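Local coordinates for protein DNA ligase (Alteromonas mediterranea, PDB 6GDR) that probably seals nicks in duplex DNA as a minimal ATP-dependent Lig E ligase, caught here with bound DNA and adenosine monophosphate, at residues T45-R50 against I55-W60; L74-G79 against A85-S90. All coordinates share one frame; numbering follows the deposited sequence.

Contact 1 (45-50 with 55-60) and contact 2 (74-79 with 85-90) follow one another along the chain, with centres 13 Å apart, in the ATP-dependent ligase domain. Strands 47-48 and 70-75 belong to one mixed sheet, with 38-42 between them, so both contacts pack onto the same sheet. Ile55 joins them directly: its CG2 lies 3.7 Å from Val88 CG1, and its CD1 lies 3.9 Å from Leu74 CD1. Thr49 and Arg50 of contact 1 and Ser86 of contact 2 bond DNA phosphates, while Leu89 packs on the sugar of DC9 of chain B. Contact 1 carries Arg50 of the AMP pocket, whereas the Leu74 side chain of contact 2 stays about 10 Å from the bound AMP.

Contact 1. Residues T45-R50 against I55-W60; sequences TELRTR and IDAPAW. Unlike the reference sequence in segment 55-60: Asp56 (reference Ala). With AMP (adenosine monophosphate), chain G; nucleotides of chain B.
Thr49 OG1 is gripped from two sides of its chemistry: it donates to OP1 of DC9 of chain B at 2.8 Å and takes the N-H of Asn53, while CG2 of the same residue lies 3.6 Å from Ile55 CG1. With chi1 at 66°, OG1 sits between the backbone N and carbonyl carbon, and CG2 faces the isoleucine. The CD1 end of Ile55 rests against the carbonyl carbon of Arg48.

Leu47 O receives the backbone N-H of Ile55 at 3.1 Å, an almost straight bond (175°) whose donor stands above the carbonyl plane. A water accepts from Leu47 N at 2.8 Å and donates to Ile55 O at a rather short distance, adding a bridge. Apolar groups fill in beside these bonds: Leu47 CB meets Ile55 CB at 3.9 Å, and Leu47 CD1 reaches the methyl of Ala57.

Arg50 extends from the backbone and then bends at chi3 (-51°). Its NE and NH2 both bond OP2 of DC10 of chain B, NE at 3.1 Å; NH1 bonds AMP O3' at 2.9 Å, with a weak second bond from NH2. Both acceptors lie at the guanidinium edge, near its plane, and the AMP pocket is completed by residues including Lys34 and Glu73. These two attachments, on a phosphate and on the ribose, are likely to restrict rotation of the guanidinium, coupling DNA backbone to nucleotide.

Contact 2. Residues L74-G79 against A85-S90; sequences LWIARG and ASIVLS. With nucleotides of chain A; nucleotides of chain B.
Apolar contact alone joins the two segments directly. Leu74 CD1 lies 3.6 Å from Val88 CG1 and 3.8 Å from Val88 CG2, so one leucine methyl meets both valine branches as the side chains run aslant. Val88 CG1 is anti to the backbone N (chi1 171°), which turns both methyls to the leucine. Farther along, the CD1 methyls of Ile76 and Ile87 meet end to end at 4.3 Å. These pairs seat helix 81-89 against the end of strand 70-75 and the loop that follows it, within the nucleotidyltransferase domain of the ligase; Ile38 and Ala40 of strand 38-42 add to the same apolar layer.

Polar bonds lie on the helix flank that meets DNA. Ser86 OG donates to OP1 of DC16 of chain A at 2.5 Å, short enough that the exact length carries little weight. Ser90 OG bonds back to Ser86 O at 2.6 Å in the carbonyl plane, with a C=O...donor angle of 158°, and also lies 3.3 Å from C5' of DC16 of chain A. Replacing Ser90 by an alanine would probably leave Ser86 O without this hydroxyl partner and open a small gap beside the sugar.

Leu89 makes a van der Waals contact with the sugar of DC9 of chain B, its CD1 lying 3.6 Å from O4'.

Contact 1. Residues T45-R50 against I55-W60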
ATOM      1  N   THR D  45     -15.602 -11.113  14.430  1.00 65.96           N
ATOM      2  CA  THR D  45     -15.576 -10.646  15.807  1.00 62.40           C
ATOM      3  C   THR D  45     -14.486  -9.624  16.078  1.00 68.26           C
ATOM      4  O   THR D  45     -14.596  -8.884  17.059  1.00 61.02           O
ATOM      5  CB  THR D  45     -15.374 -11.827  16.773  1.00 59.07           C
ATOM      6  OG1 THR D  45     -16.329 -12.857  16.491  1.00 88.88           O
ATOM      7  CG2 THR D  45     -15.529 -11.383  18.224  1.00 61.81           C
ATOM      8  N   GLU D  46     -13.452  -9.551  15.243  1.00 69.09           N
ATOM      9  CA  GLU D  46     -12.238  -8.842  15.613  1.00 57.62           C
ATOM     10  C   GLU D  46     -11.498  -8.406  14.356  1.00 65.99           C
ATOM     11  O   GLU D  46     -11.522  -9.097  13.335  1.00 62.26           O
ATOM     12  CB  GLU D  46     -11.349  -9.742  16.479  1.00 60.94           C
ATOM     13  CG  GLU D  46     -10.152  -9.064  17.104  1.00 75.90           C
ATOM     14  CD  GLU D  46      -9.334 -10.028  17.941  1.00 78.77           C
ATOM     15  OE1 GLU D  46      -9.285 -11.226  17.588  1.00 63.72           O
ATOM     16  OE2 GLU D  46      -8.752  -9.595  18.957  1.00 86.80           O
ATOM     17  N   LEU D  47     -10.844  -7.251  14.446  1.00 63.03           N
ATOM     18  CA  LEU D  47      -9.982  -6.746  13.386  1.00 48.22           C
ATOM     19  C   LEU D  47      -8.529  -7.083  13.693  1.00 47.54           C
ATOM     20  O   LEU D  47      -8.108  -7.091  14.853  1.00 50.61           O
ATOM     21  CB  LEU D  47     -10.131  -5.232  13.230  1.00 50.48           C
ATOM     22  CG  LEU D  47     -11.419  -4.714  12.595  1.00 55.39           C
ATOM     23  CD1 LEU D  47     -11.546  -3.217  12.826  1.00 48.24           C
ATOM     24  CD2 LEU D  47     -11.449  -5.030  11.107  1.00 61.52           C
ATOM     25  N   ARG D  48      -7.758  -7.353  12.640  1.00 53.75           N
ATOM     26  CA  ARG D  48      -6.355  -7.699  12.807  1.00 44.64           C
ATOM     27  C   ARG D  48      -5.566  -7.238  11.590  1.00 56.30           C
ATOM     28  O   ARG D  48      -6.088  -7.193  10.473  1.00 45.87           O
ATOM     29  CB  ARG D  48      -6.171  -9.204  13.025  1.00 50.84           C
ATOM     30  CG  ARG D  48      -6.774  -9.704  14.324  1.00 66.01           C
ATOM     31  CD  ARG D  48      -6.295 -11.100  14.665  1.00 70.92           C
ATOM     32  NE  ARG D  48      -6.703 -11.500  16.010  1.00 87.98           N
ATOM     33  CZ  ARG D  48      -6.007 -11.259  17.119  1.00 75.11           C
ATOM     34  NH1 ARG D  48      -4.849 -10.614  17.066  1.00 66.67           N
ATOM     35  NH2 ARG D  48      -6.473 -11.666  18.291  1.00 86.11           N
ATOM     36  N   THR D  49      -4.298  -6.909  11.822  1.00 50.71           N
ATOM     37  CA  THR D  49      -3.435  -6.360  10.788  1.00 49.64           C
ATOM     38  C   THR D  49      -2.950  -7.463   9.847  1.00 37.18           C
ATOM     39  O   THR D  49      -3.339  -8.629   9.951  1.00 42.32           O
ATOM     40  CB  THR D  49      -2.245  -5.641  11.420  1.00 57.09           C
ATOM     41  OG1 THR D  49      -1.420  -6.591  12.107  1.00 43.74           O
ATOM     42  CG2 THR D  49      -2.713  -4.581  12.405  1.00 42.55           C
ATOM     43  N   ARG D  50      -2.077  -7.080   8.912  1.00 53.14           N
ATOM     44  CA  ARG D  50      -1.537  -8.037   7.952  1.00 47.18           C
ATOM     45  C   ARG D  50      -0.922  -9.238   8.655  1.00 47.07           C
ATOM     46  O   ARG D  50      -1.078 -10.380   8.206  1.00 52.43           O
ATOM     47  CB  ARG D  50      -0.494  -7.354   7.065  1.00 57.87           C
ATOM     48  CG  ARG D  50       0.081  -8.247   5.969  1.00 60.99           C
ATOM     49  CD  ARG D  50       1.314  -7.623   5.337  1.00 52.39           C
ATOM     50  NE  ARG D  50       1.079  -6.243   4.921  1.00 73.84           N
ATOM     51  CZ  ARG D  50       0.505  -5.885   3.777  1.00 64.02           C
ATOM     52  NH1 ARG D  50       0.092  -6.803   2.914  1.00 80.06           N
ATOM     53  NH2 ARG D  50       0.338  -4.601   3.496  1.00 73.58           N
ATOM     54  N   ILE D  55      -6.166  -5.180  16.259  1.00 45.53           N
ATOM     55  CA  ILE D  55      -6.480  -3.763  16.122  1.00 48.12           C
ATOM     56  C   ILE D  55      -7.495  -3.416  17.204  1.00 51.37           C
ATOM     57  O   ILE D  55      -8.556  -4.042  17.297  1.00 47.79           O
ATOM     58  CB  ILE D  55      -7.022  -3.445  14.720  1.00 54.67           C
ATOM     59  CG1 ILE D  55      -5.958  -3.765  13.663  1.00 53.94           C
ATOM     60  CG2 ILE D  55      -7.446  -1.984  14.628  1.00 54.38           C
ATOM     61  CD1 ILE D  55      -6.445  -3.663  12.230  1.00 53.22           C
ATOM     62  N   ASP D  56      -7.165  -2.422  18.031  1.00 54.15           N
ATOM     63  CA  ASP D  56      -7.991  -2.070  19.186  1.00 59.20           C
ATOM     64  C   ASP D  56      -8.961  -0.965  18.773  1.00 63.00           C
ATOM     65  O   ASP D  56      -8.752   0.224  19.023  1.00 55.76           O
ATOM     66  CB  ASP D  56      -7.114  -1.648  20.358  1.00 57.22           C
ATOM     67  CG  ASP D  56      -7.886  -1.554  21.658  1.00 70.22           C
ATOM     68  OD1 ASP D  56      -9.090  -1.889  21.663  1.00 76.34           O
ATOM     69  OD2 ASP D  56      -7.290  -1.143  22.676  1.00 82.42           O
ATOM     70  N   ALA D  57     -10.061  -1.383  18.126  1.00 54.24           N
ATOM     71  CA  ALA D  57     -11.051  -0.444  17.628  1.00 61.23           C
ATOM     72  C   ALA D  57     -12.239  -0.354  18.581  1.00 65.02           C
ATOM     73  O   ALA D  57     -12.566  -1.326  19.268  1.00 57.54           O
ATOM     74  CB  ALA D  57     -11.550  -0.871  16.246  1.00 49.03           C
ATOM     75  N   PRO D  58     -12.915   0.794  18.649  1.00 68.36           N
ATOM     76  CA  PRO D  58     -14.105   0.890  19.503  1.00 58.65           C
ATOM     77  C   PRO D  58     -15.178  -0.103  19.078  1.00 63.57           C
ATOM     78  O   PRO D  58     -15.241  -0.528  17.922  1.00 75.45           O
ATOM     79  CB  PRO D  58     -14.572   2.337  19.306  1.00 72.47           C
ATOM     80  CG  PRO D  58     -13.369   3.068  18.826  1.00 77.48           C
ATOM     81  CD  PRO D  58     -12.592   2.083  18.014  1.00 64.77           C
ATOM     82  N   ALA D  59     -16.032  -0.471  20.035  1.00 72.79           N
ATOM     83  CA  ALA D  59     -17.094  -1.433  19.748  1.00 67.02           C
ATOM     84  C   ALA D  59     -18.082  -0.880  18.729  1.00 57.90           C
ATOM     85  O   ALA D  59     -18.564  -1.615  17.860  1.00 69.90           O
ATOM     86  CB  ALA D  59     -17.814  -1.817  21.039  1.00 66.21           C
ATOM     87  N   TRP D  60     -18.398   0.414  18.821  1.00 63.71           N
ATOM     88  CA  TRP D  60     -19.335   1.011  17.875  1.00 72.52           C
ATOM     89  C   TRP D  60     -18.787   0.985  16.455  1.00 65.16           C
ATOM     90  O   TRP D  60     -19.562   0.942  15.491  1.00 60.96           O
ATOM     91  CB  TRP D  60     -19.660   2.448  18.287  1.00 65.37           C
ATOM     92  CG  TRP D  60     -18.472   3.362  18.289  1.00 54.47           C
ATOM     93  CD1 TRP D  60     -17.693   3.692  19.360  1.00 65.95           C
ATOM     94  CD2 TRP D  60     -17.926   4.064  17.166  1.00 59.37           C
ATOM     95  NE1 TRP D  60     -16.697   4.555  18.973  1.00 67.62           N
ATOM     96  CE2 TRP D  60     -16.817   4.799  17.631  1.00 61.20           C
ATOM     97  CE3 TRP D  60     -18.265   4.142  15.811  1.00 64.98           C
ATOM     98  CZ2 TRP D  60     -16.048   5.602  16.790  1.00 72.16           C
ATOM     99  CZ3 TRP D  60     -17.500   4.939  14.979  1.00 49.72           C
ATOM    100  CH2 TRP D  60     -16.404   5.657  15.472  1.00 62.04           C
TER
HETATM  101  P   AMP G 300       1.704  -3.182  -0.996  1.00127.79           P
HETATM  102  O1P AMP G 300       0.953  -1.885  -0.797  1.00157.78           O
HETATM  103  O2P AMP G 300       2.824  -3.227  -2.009  1.00105.70           O
HETATM  104  O5' AMP G 300       0.633  -4.321  -1.376  1.00112.56           O
HETATM  105  C5' AMP G 300      -0.706  -3.945  -1.684  1.00 91.44           C
HETATM  106  C4' AMP G 300      -1.464  -3.613  -0.401  1.00107.46           C
HETATM  107  O4' AMP G 300      -2.305  -2.474  -0.613  1.00100.79           O
HETATM  108  C3' AMP G 300      -2.347  -4.737   0.113  1.00 80.32           C
HETATM  109  O3' AMP G 300      -1.806  -5.260   1.332  1.00 93.16           O
HETATM  110  C2' AMP G 300      -3.712  -4.116   0.338  1.00 82.98           C
HETATM  111  O2' AMP G 300      -4.181  -4.353   1.667  1.00 86.99           O
HETATM  112  C1' AMP G 300      -3.528  -2.620   0.113  1.00 86.77           C
HETATM  113  N9  AMP G 300      -4.618  -1.924  -0.625  1.00 81.28           N
HETATM  114  C8  AMP G 300      -4.921  -0.628  -0.414  1.00 80.34           C
HETATM  115  N7  AMP G 300      -5.945  -0.228  -1.207  1.00 57.43           N
HETATM  116  C5  AMP G 300      -6.318  -1.285  -1.947  1.00 71.27           C
HETATM  117  C6  AMP G 300      -7.340  -1.540  -2.985  1.00 62.45           C
HETATM  118  N6  AMP G 300      -8.172  -0.554  -3.384  1.00 61.51           N
HETATM  119  N1  AMP G 300      -7.411  -2.778  -3.516  1.00 62.83           N
HETATM  120  C2  AMP G 300      -6.583  -3.764  -3.124  1.00 66.49           C
HETATM  121  N3  AMP G 300      -5.631  -3.595  -2.186  1.00 57.58           N
HETATM  122  C4  AMP G 300      -5.448  -2.405  -1.564  1.00 75.53           C
ATOM    123  P    DC B  10       0.129  -2.289   6.324  1.00 45.64           P
ATOM    124  OP1  DC B  10      -1.277  -2.339   5.865  1.00 47.18           O
ATOM    125  OP2  DC B  10       0.905  -3.544   6.443  1.00 41.88           O
ATOM    126  O5'  DC B  10       0.936  -1.275   5.387  1.00 44.59           O
ATOM    127  C5'  DC B  10       0.421   0.029   5.175  1.00 37.05           C
ATOM    128  C4'  DC B  10       1.482   0.967   4.631  1.00 40.00           C
ATOM    129  O4'  DC B  10       2.580   1.075   5.571  1.00 42.94           O
ATOM    130  C3'  DC B  10       2.141   0.524   3.340  1.00 29.32           C
ATOM    131  O3'  DC B  10       1.330   0.841   2.213  1.00 47.59           O
ATOM    132  C2'  DC B  10       3.443   1.316   3.369  1.00 44.68           C
ATOM    133  C1'  DC B  10       3.772   1.393   4.864  1.00 39.22           C
ATOM    134  N1   DC B  10       4.848   0.448   5.280  1.00 40.07           N
ATOM    135  C2   DC B  10       6.182   0.869   5.265  1.00 42.91           C
ATOM    136  O2   DC B  10       6.448   2.026   4.920  1.00 45.81           O
ATOM    137  N3   DC B  10       7.149  -0.005   5.637  1.00 40.14           N
ATOM    138  C4   DC B  10       6.823  -1.245   6.003  1.00 42.46           C
ATOM    139  N4   DC B  10       7.813  -2.070   6.359  1.00 33.41           N
ATOM    140  C5   DC B  10       5.470  -1.693   6.019  1.00 38.94           C
ATOM    141  C6   DC B  10       4.525  -0.822   5.652  1.00 49.95           C
ATOM    142  P    DC B   9       2.327  -5.401  10.969  1.00 41.48           P
ATOM    143  OP1  DC B   9       1.079  -6.228  10.809  1.00 41.24           O
ATOM    144  OP2  DC B   9       3.412  -5.857  10.033  1.00 46.20           O
ATOM    145  O5'  DC B   9       2.026  -3.870  10.775  1.00 47.05           O
ATOM    146  C5'  DC B   9       0.837  -3.493  10.121  1.00 51.69           C
ATOM    147  C4'  DC B   9       0.817  -1.969   9.981  1.00 55.26           C
ATOM    148  O4'  DC B   9       1.714  -1.417  10.724  1.00 37.81           O
ATOM    149  C3'  DC B   9       1.219  -1.581   8.516  1.00 47.63           C
ATOM    150  O3'  DC B   9       0.131  -1.558   7.755  1.00 45.38           O
ATOM    151  C2'  DC B   9       1.845  -0.184   8.676  1.00 46.20           C
ATOM    152  C1'  DC B   9       2.439  -0.238   9.849  1.00 56.20           C
ATOM    153  N1   DC B   9       3.794  -0.533   9.695  1.00 37.61           N
ATOM    154  C2   DC B   9       4.747   0.539   9.462  1.00 45.32           C
ATOM    155  O2   DC B   9       4.364   1.693   9.399  1.00 46.03           O
ATOM    156  N3   DC B   9       6.169   0.229   9.302  1.00 37.59           N
ATOM    157  C4   DC B   9       6.632  -1.104   9.370  1.00 47.55           C
ATOM    158  N4   DC B   9       8.010  -1.377   9.213  1.00 41.68           N
ATOM    159  C5   DC B   9       5.672  -2.197   9.606  1.00 53.77           C
ATOM    160  C6   DC B   9       4.255  -1.891   9.766  1.00 50.30           C
TER
HETATM  161  O   HOH W   1     -10.340  -5.700  16.735  1.00 56.38           O

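Contact 2. Residues L74-G79 against A85-S90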
ATOM      1  N   LEU D  74      -8.342   0.147   6.291  1.00 44.68           N
ATOM      2  CA  LEU D  74      -8.747   1.230   7.177  1.00 45.50           C
ATOM      3  C   LEU D  74      -8.177   2.540   6.650  1.00 49.30           C
ATOM      4  O   LEU D  74      -6.956   2.699   6.549  1.00 51.00           O
ATOM      5  CB  LEU D  74      -8.273   0.958   8.603  1.00 40.87           C
ATOM      6  CG  LEU D  74      -8.868  -0.289   9.259  1.00 58.16           C
ATOM      7  CD1 LEU D  74      -8.228  -0.537  10.612  1.00 50.21           C
ATOM      8  CD2 LEU D  74     -10.378  -0.161   9.400  1.00 47.86           C
ATOM      9  N   TRP D  75      -9.061   3.479   6.319  1.00 41.85           N
ATOM     10  CA  TRP D  75      -8.683   4.619   5.501  1.00 44.13           C
ATOM     11  C   TRP D  75      -9.631   5.775   5.781  1.00 50.92           C
ATOM     12  O   TRP D  75     -10.819   5.572   6.045  1.00 59.56           O
ATOM     13  CB  TRP D  75      -8.707   4.232   4.016  1.00 38.79           C
ATOM     14  CG  TRP D  75      -8.323   5.310   3.052  1.00 41.44           C
ATOM     15  CD1 TRP D  75      -7.066   5.776   2.799  1.00 56.88           C
ATOM     16  CD2 TRP D  75      -9.202   6.030   2.180  1.00 46.78           C
ATOM     17  NE1 TRP D  75      -7.110   6.752   1.831  1.00 45.48           N
ATOM     18  CE2 TRP D  75      -8.410   6.927   1.436  1.00 50.75           C
ATOM     19  CE3 TRP D  75     -10.583   6.008   1.962  1.00 49.34           C
ATOM     20  CZ2 TRP D  75      -8.953   7.794   0.489  1.00 47.06           C
ATOM     21  CZ3 TRP D  75     -11.121   6.872   1.024  1.00 48.37           C
ATOM     22  CH2 TRP D  75     -10.307   7.753   0.300  1.00 42.14           C
ATOM     23  N   ILE D  76      -9.086   6.990   5.724  1.00 50.57           N
ATOM     24  CA  ILE D  76      -9.858   8.208   5.946  1.00 52.53           C
ATOM     25  C   ILE D  76     -10.004   8.939   4.618  1.00 58.87           C
ATOM     26  O   ILE D  76     -11.109   9.059   4.076  1.00 50.77           O
ATOM     27  CB  ILE D  76      -9.186   9.112   6.998  1.00 59.03           C
ATOM     28  CG1 ILE D  76      -9.050   8.374   8.332  1.00 66.38           C
ATOM     29  CG2 ILE D  76      -9.982  10.403   7.184  1.00 55.24           C
ATOM     30  CD1 ILE D  76      -8.103   9.043   9.308  1.00 61.60           C
ATOM     31  N   ALA D  77      -8.888   9.433   4.093  1.00 43.69           N
ATOM     32  CA  ALA D  77      -8.871  10.158   2.830  1.00 49.20           C
ATOM     33  C   ALA D  77      -7.455  10.086   2.270  1.00 48.39           C
ATOM     34  O   ALA D  77      -6.549   9.528   2.895  1.00 37.78           O
ATOM     35  CB  ALA D  77      -9.333  11.606   3.016  1.00 59.07           C
ATOM     36  N   ARG D  78      -7.271  10.657   1.083  1.00 41.15           N
ATOM     37  CA  ARG D  78      -5.964  10.653   0.445  1.00 46.92           C
ATOM     38  C   ARG D  78      -4.964  11.478   1.250  1.00 57.78           C
ATOM     39  O   ARG D  78      -5.306  12.497   1.855  1.00 49.12           O
ATOM     40  CB  ARG D  78      -6.069  11.204  -0.976  1.00 50.77           C
ATOM     41  CG  ARG D  78      -6.938  10.367  -1.895  1.00 51.24           C
ATOM     42  CD  ARG D  78      -7.260  11.109  -3.180  1.00 43.61           C
ATOM     43  NE  ARG D  78      -8.022  10.284  -4.112  1.00 39.12           N
ATOM     44  CZ  ARG D  78      -8.639  10.751  -5.194  1.00 58.92           C
ATOM     45  NH1 ARG D  78      -8.594  12.043  -5.485  1.00 54.73           N
ATOM     46  NH2 ARG D  78      -9.308   9.923  -5.984  1.00 50.17           N
ATOM     47  N   GLY D  79      -3.712  11.023   1.249  1.00 61.43           N
ATOM     48  CA  GLY D  79      -2.656  11.734   1.940  1.00 45.32           C
ATOM     49  C   GLY D  79      -2.795  11.777   3.444  1.00 58.30           C
ATOM     50  O   GLY D  79      -2.254  12.686   4.079  1.00 52.93           O
ATOM     51  N   ALA D  85      -2.369   5.726  10.483  1.00 47.07           N
ATOM     52  CA  ALA D  85      -1.586   4.744  11.222  1.00 52.17           C
ATOM     53  C   ALA D  85      -1.481   5.097  12.699  1.00 62.83           C
ATOM     54  O   ALA D  85      -1.266   4.203  13.525  1.00 50.73           O
ATOM     55  CB  ALA D  85      -0.192   4.617  10.607  1.00 48.08           C
ATOM     56  N   SER D  86      -1.633   6.375  13.050  1.00 44.83           N
ATOM     57  CA  SER D  86      -1.586   6.761  14.456  1.00 48.02           C
ATOM     58  C   SER D  86      -2.844   6.317  15.191  1.00 49.79           C
ATOM     59  O   SER D  86      -2.776   5.914  16.358  1.00 54.76           O
ATOM     60  CB  SER D  86      -1.394   8.274  14.577  1.00 62.10           C
ATOM     61  OG  SER D  86      -1.422   8.684  15.933  1.00 71.33           O
ATOM     62  N   ILE D  87      -3.997   6.369  14.523  1.00 48.86           N
ATOM     63  CA  ILE D  87      -5.250   5.989  15.169  1.00 53.02           C
ATOM     64  C   ILE D  87      -5.351   4.471  15.287  1.00 57.29           C
ATOM     65  O   ILE D  87      -5.713   3.937  16.342  1.00 62.77           O
ATOM     66  CB  ILE D  87      -6.450   6.570  14.396  1.00 54.75           C
ATOM     67  CG1 ILE D  87      -6.349   8.102  14.309  1.00 51.70           C
ATOM     68  CG2 ILE D  87      -7.758   6.140  15.056  1.00 61.13           C
ATOM     69  CD1 ILE D  87      -7.473   8.754  13.517  1.00 58.73           C
ATOM     70  N   VAL D  88      -5.035   3.754  14.206  1.00 52.53           N
ATOM     71  CA  VAL D  88      -5.349   2.329  14.134  1.00 58.29           C
ATOM     72  C   VAL D  88      -4.442   1.516  15.048  1.00 65.26           C
ATOM     73  O   VAL D  88      -4.899   0.593  15.734  1.00 70.04           O
ATOM     74  CB  VAL D  88      -5.262   1.849  12.674  1.00 70.90           C
ATOM     75  CG1 VAL D  88      -5.376   0.332  12.594  1.00 70.89           C
ATOM     76  CG2 VAL D  88      -6.357   2.508  11.834  1.00 63.48           C
ATOM     77  N   LEU D  89      -3.147   1.826  15.069  1.00 50.44           N
ATOM     78  CA  LEU D  89      -2.203   0.973  15.777  1.00 68.11           C
ATOM     79  C   LEU D  89      -2.124   1.268  17.269  1.00 65.85           C
ATOM     80  O   LEU D  89      -1.591   0.442  18.019  1.00 66.43           O
ATOM     81  CB  LEU D  89      -0.810   1.109  15.165  1.00 50.98           C
ATOM     82  CG  LEU D  89      -0.703   0.814  13.666  1.00 63.24           C
ATOM     83  CD1 LEU D  89       0.721   1.053  13.186  1.00 74.17           C
ATOM     84  CD2 LEU D  89      -1.142  -0.607  13.347  1.00 55.55           C
ATOM     85  N   SER D  90      -2.642   2.408  17.719  1.00 69.29           N
ATOM     86  CA  SER D  90      -2.543   2.775  19.124  1.00 79.95           C
ATOM     87  C   SER D  90      -3.612   2.063  19.943  1.00 63.56           C
ATOM     88  O   SER D  90      -4.744   1.874  19.487  1.00 68.45           O
ATOM     89  CB  SER D  90      -2.682   4.287  19.289  1.00 65.60           C
ATOM     90  OG  SER D  90      -1.668   4.974  18.573  1.00 66.54           O
TER
ATOM     91  P    DC A  16       1.654   7.766  17.568  1.00 64.93           P
ATOM     92  OP1  DC A  16       0.221   8.078  17.767  1.00 61.83           O
ATOM     93  OP2  DC A  16       2.685   8.722  18.028  1.00 60.78           O
ATOM     94  O5'  DC A  16       1.955   6.344  18.228  1.00 46.43           O
ATOM     95  C5'  DC A  16       1.445   5.166  17.618  1.00 51.13           C
ATOM     96  C4'  DC A  16       1.640   3.960  18.514  1.00 61.50           C
ATOM     97  O4'  DC A  16       2.977   3.420  18.317  1.00 61.21           O
ATOM     98  C3'  DC A  16       1.527   4.250  20.006  1.00 67.12           C
ATOM     99  O3'  DC A  16       0.957   3.133  20.687  1.00 68.35           O
ATOM    100  C2'  DC A  16       2.976   4.511  20.398  1.00 54.36           C
ATOM    101  C1'  DC A  16       3.725   3.517  19.517  1.00 54.31           C
ATOM    102  N1   DC A  16       5.133   3.913  19.167  1.00 51.24           N
ATOM    103  C2   DC A  16       6.153   2.951  19.201  1.00 60.95           C
ATOM    104  O2   DC A  16       5.882   1.791  19.535  1.00 51.00           O
ATOM    105  N3   DC A  16       7.416   3.322  18.871  1.00 49.16           N
ATOM    106  C4   DC A  16       7.672   4.581  18.516  1.00 46.66           C
ATOM    107  N4   DC A  16       8.932   4.897  18.199  1.00 50.61           N
ATOM    108  C5   DC A  16       6.649   5.572  18.468  1.00 51.70           C
ATOM    109  C6   DC A  16       5.407   5.198  18.794  1.00 54.07           C
ATOM    110  P    DT A  15       4.586  10.580  12.335  1.00 48.79           P
ATOM    111  OP1  DT A  15       3.368  11.390  12.113  1.00 56.89           O
ATOM    112  OP2  DT A  15       5.818  11.226  12.839  1.00 72.44           O
ATOM    113  O5'  DT A  15       4.229   9.373  13.318  1.00 65.11           O
ATOM    114  C5'  DT A  15       3.210   8.450  12.961  1.00 46.48           C
ATOM    115  C4'  DT A  15       3.158   7.292  13.939  1.00 67.06           C
ATOM    116  O4'  DT A  15       4.313   6.445  13.749  1.00 59.32           O
ATOM    117  C3'  DT A  15       3.175   7.696  15.417  1.00 57.76           C
ATOM    118  O3'  DT A  15       1.887   7.507  16.000  1.00 59.69           O
ATOM    119  C2'  DT A  15       4.249   6.797  16.056  1.00 54.02           C
ATOM    120  C1'  DT A  15       4.589   5.794  14.961  1.00 64.05           C
ATOM    121  N1   DT A  15       6.019   5.351  14.960  1.00 41.34           N
ATOM    122  C2   DT A  15       6.315   4.030  15.207  1.00 50.79           C
ATOM    123  O2   DT A  15       5.467   3.185  15.433  1.00 55.03           O
ATOM    124  N3   DT A  15       7.650   3.727  15.180  1.00 45.75           N
ATOM    125  C4   DT A  15       8.698   4.596  14.937  1.00 51.26           C
ATOM    126  O4   DT A  15       9.868   4.228  14.935  1.00 55.36           O
ATOM    127  C5   DT A  15       8.319   5.967  14.685  1.00 42.71           C
ATOM    128  C7   DT A  15       9.370   7.002  14.408  1.00 49.72           C
ATOM    129  C6   DT A  15       7.013   6.276  14.707  1.00 46.06           C
TER
ATOM    130  P    DC B   9       2.327  -5.401  10.969  1.00 41.48           P
ATOM    131  OP1  DC B   9       1.079  -6.228  10.809  1.00 41.24           O
ATOM    132  OP2  DC B   9       3.412  -5.857  10.033  1.00 46.20           O
ATOM    133  O5'  DC B   9       2.026  -3.870  10.775  1.00 47.05           O
ATOM    134  C5'  DC B   9       0.837  -3.493  10.121  1.00 51.69           C
ATOM    135  C4'  DC B   9       0.817  -1.969   9.981  1.00 55.26           C
ATOM    136  O4'  DC B   9       1.714  -1.417  10.724  1.00 37.81           O
ATOM    137  C3'  DC B   9       1.219  -1.581   8.516  1.00 47.63           C
ATOM    138  O3'  DC B   9       0.131  -1.558   7.755  1.00 45.38           O
ATOM    139  C2'  DC B   9       1.845  -0.184   8.676  1.00 46.20           C
ATOM    140  C1'  DC B   9       2.439  -0.238   9.849  1.00 56.20           C
ATOM    141  N1   DC B   9       3.794  -0.533   9.695  1.00 37.61           N
ATOM    142  C2   DC B   9       4.747   0.539   9.462  1.00 45.32           C
ATOM    143  O2   DC B   9       4.364   1.693   9.399  1.00 46.03           O
ATOM    144  N3   DC B   9       6.169   0.229   9.302  1.00 37.59           N
ATOM    145  C4   DC B   9       6.632  -1.104   9.370  1.00 47.55           C
ATOM    146  N4   DC B   9       8.010  -1.377   9.213  1.00 41.68           N
ATOM    147  C5   DC B   9       5.672  -2.197   9.606  1.00 53.77           C
ATOM    148  C6   DC B   9       4.255  -1.891   9.766  1.00 50.30           C
TER